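Local coordinates for secreted in xylem 3 (Fusarium oxysporum, PDB 5OD4), which is an effector secreted by a fungal plant pathogen, probably acting in the host to suppress immunity while also being open to recognition by the plant, at residues A75-E80 with A99-G104. Residues are numbered along the deposited sequence; the frame is centred on the assembly and turned at random. Where two conformers were deposited one is given.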
loop_
_atom_site.group_PDB
_atom_site.type_symbol
_atom_site.label_atom_id
_atom_site.label_comp_id
_atom_site.label_asym_id
_atom_site.label_seq_id
_atom_site.Cartn_x
_atom_site.Cartn_y
_atom_site.Cartn_z
ATOM N N ALA A 75 9.191 -12.948 -8.699
ATOM C CA ALA A 75 10.060 -11.800 -8.966
ATOM C C ALA A 75 10.096 -10.974 -7.699
ATOM O O ALA A 75 9.365 -11.228 -6.742
ATOM C CB ALA A 75 9.583 -11.009 -10.160
ATOM N N ASN A 76 10.951 -9.940 -7.731
ATOM C CA ASN A 76 10.960 -8.942 -6.652
ATOM C C ASN A 76 10.034 -7.804 -6.979
ATOM O O ASN A 76 9.963 -7.369 -8.125
ATOM C CB ASN A 76 12.375 -8.384 -6.487
ATOM C CG ASN A 76 13.363 -9.432 -6.056
ATOM O OD1 ASN A 76 13.176 -10.085 -5.029
ATOM N ND2 ASN A 76 14.446 -9.572 -6.821
ATOM N N TYR A 77 9.336 -7.307 -5.956
ATOM C CA TYR A 77 8.400 -6.194 -6.113
ATOM C C TYR A 77 8.686 -5.127 -5.093
ATOM O O TYR A 77 8.996 -5.387 -3.916
ATOM C CB TYR A 77 6.936 -6.665 -5.935
ATOM C CG TYR A 77 6.507 -7.715 -6.922
ATOM C CD1 TYR A 77 6.816 -9.062 -6.702
ATOM C CD2 TYR A 77 5.799 -7.409 -8.055
ATOM C CE1 TYR A 77 6.429 -10.031 -7.584
ATOM C CE2 TYR A 77 5.385 -8.392 -8.951
ATOM C CZ TYR A 77 5.701 -9.693 -8.713
ATOM O OH TYR A 77 5.342 -10.721 -9.536
ATOM N N GLU A 78 8.550 -3.882 -5.554
ATOM C CA GLU A 78 8.633 -2.669 -4.753
ATOM C C GLU A 78 7.218 -2.228 -4.404
ATOM O O GLU A 78 6.355 -2.143 -5.286
ATOM C CB GLU A 78 9.358 -1.599 -5.575
ATOM C CG GLU A 78 9.476 -0.230 -4.936
ATOM C CD GLU A 78 10.439 -0.144 -3.790
ATOM O OE1 GLU A 78 11.048 -1.129 -3.385
ATOM O OE2 GLU A 78 10.605 1.001 -3.264
ATOM N N ILE A 79 6.980 -1.928 -3.121
ATOM C CA ILE A 79 5.689 -1.487 -2.623
ATOM C C ILE A 79 5.920 -0.159 -1.912
ATOM O O ILE A 79 6.756 -0.072 -1.020
ATOM C CB ILE A 79 5.104 -2.512 -1.642
ATOM C CG1 ILE A 79 4.935 -3.875 -2.289
ATOM C CG2 ILE A 79 3.783 -2.020 -1.086
ATOM C CD1 ILE A 79 4.895 -5.013 -1.314
ATOM N N GLU A 80 5.219 0.898 -2.351
ATOM C CA GLU A 80 5.450 2.236 -1.810
ATOM C C GLU A 80 4.161 2.898 -1.455
ATOM O O GLU A 80 3.189 2.830 -2.217
ATOM C CB GLU A 80 6.224 3.098 -2.827
ATOM C CG GLU A 80 7.553 2.538 -3.222
ATOM C CD GLU A 80 8.368 3.369 -4.193
ATOM O OE1 GLU A 80 7.874 4.373 -4.749
ATOM O OE2 GLU A 80 9.566 3.004 -4.367
ATOM N N ALA A 99 7.929 -1.268 1.278
ATOM C CA ALA A 99 8.149 -2.669 1.590
ATOM C C ALA A 99 8.542 -3.398 0.326
ATOM O O ALA A 99 8.457 -2.890 -0.760
ATOM C CB ALA A 99 6.915 -3.294 2.216
ATOM N N ARG A 100 9.083 -4.604 0.523
ATOM C CA ARG A 100 9.491 -5.486 -0.571
ATOM C C ARG A 100 8.781 -6.821 -0.473
ATOM O O ARG A 100 8.601 -7.359 0.621
ATOM C CB ARG A 100 10.990 -5.729 -0.541
ATOM C CG ARG A 100 11.841 -4.475 -0.592
ATOM C CD ARG A 100 11.902 -3.902 -1.981
ATOM N NE ARG A 100 12.672 -4.778 -2.857
ATOM C CZ ARG A 100 12.794 -4.628 -4.164
ATOM N NH1 ARG A 100 12.187 -3.622 -4.769
ATOM N NH2 ARG A 100 13.487 -5.514 -4.840
ATOM N N LEU A 101 8.414 -7.368 -1.636
ATOM C CA LEU A 101 7.996 -8.775 -1.772
ATOM C C LEU A 101 9.085 -9.408 -2.611
ATOM O O LEU A 101 9.209 -9.112 -3.782
ATOM C CB LEU A 101 6.565 -8.877 -2.430
ATOM C CG LEU A 101 6.028 -10.313 -2.583
ATOM C CD1 LEU A 101 5.694 -10.926 -1.232
ATOM C CD2 LEU A 101 4.830 -10.299 -3.492
ATOM N N SER A 102 9.921 -10.269 -1.988
ATOM C CA SER A 102 11.090 -10.820 -2.626
ATOM C C SER A 102 10.781 -12.121 -3.372
ATOM O O SER A 102 9.871 -12.870 -3.007
ATOM C CB SER A 102 12.126 -11.149 -1.543
ATOM O OG SER A 102 11.518 -11.991 -0.577
ATOM N N THR A 103 11.574 -12.421 -4.392
ATOM C CA THR A 103 11.404 -13.682 -5.131
ATOM C C THR A 103 11.452 -14.857 -4.163
ATOM O O THR A 103 12.353 -14.970 -3.356
ATOM C CB THR A 103 12.539 -13.835 -6.129
ATOM O OG1 THR A 103 12.539 -12.678 -6.920
ATOM C CG2 THR A 103 12.342 -15.056 -7.010
ATOM N N GLY A 104 10.463 -15.742 -4.266
ATOM C CA GLY A 104 10.377 -16.904 -3.415
ATOM C C GLY A 104 9.608 -16.729 -2.132
ATOM O O GLY A 104 9.291 -17.714 -1.478
#
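In one of its two conformers, Arg100 leans toward the neighbouring strand to reach Glu78, its non-hydrogen-bonded antiparallel partner. Its CB lies 3.9 Å from Tyr77 O. The chain bends at chi2 (-77°), which brings CD to 3.2 Å from Glu78 OE1. It bends again at chi3, and NE and CZ each lie 3.9 Å from Tyr77 O. That carbonyl oxygen sits over one face of the guanidinium, offset toward its rim. NH1 forms a salt bridge to Glu78 OE1 at 3.1 Å. OE1 lies close to the guanidinium plane, and NH1 meets it on its anti side. NH2 lies by Asn76 CB and forms a salt bridge with Asp128, so the group bridges two acids.

Two hydrogen-bonded pairs, Tyr77 with Leu101 and Ile79 with Ala99, join the backbones and put their side chains on the other face. Tyr77 and Leu101 point the same way, with Tyr77 CD1 4.0 Å from Leu101 CD2.

Just before strand 77-85 and after strand 94-101, Asn76 OD1 accepts a hydrogen bond from Thr103 N at 2.9 Å, the donor 45° out of the carbonyl plane. A weak bond from Thr103 OG1 reaches the same oxygen. This link holds the chains where strand pairing has stopped. The two strands form a hairpin at one edge of a sheet; Ile79 and Ala99 touch Ile111 of the facing sheet in this effector's beta-sandwich.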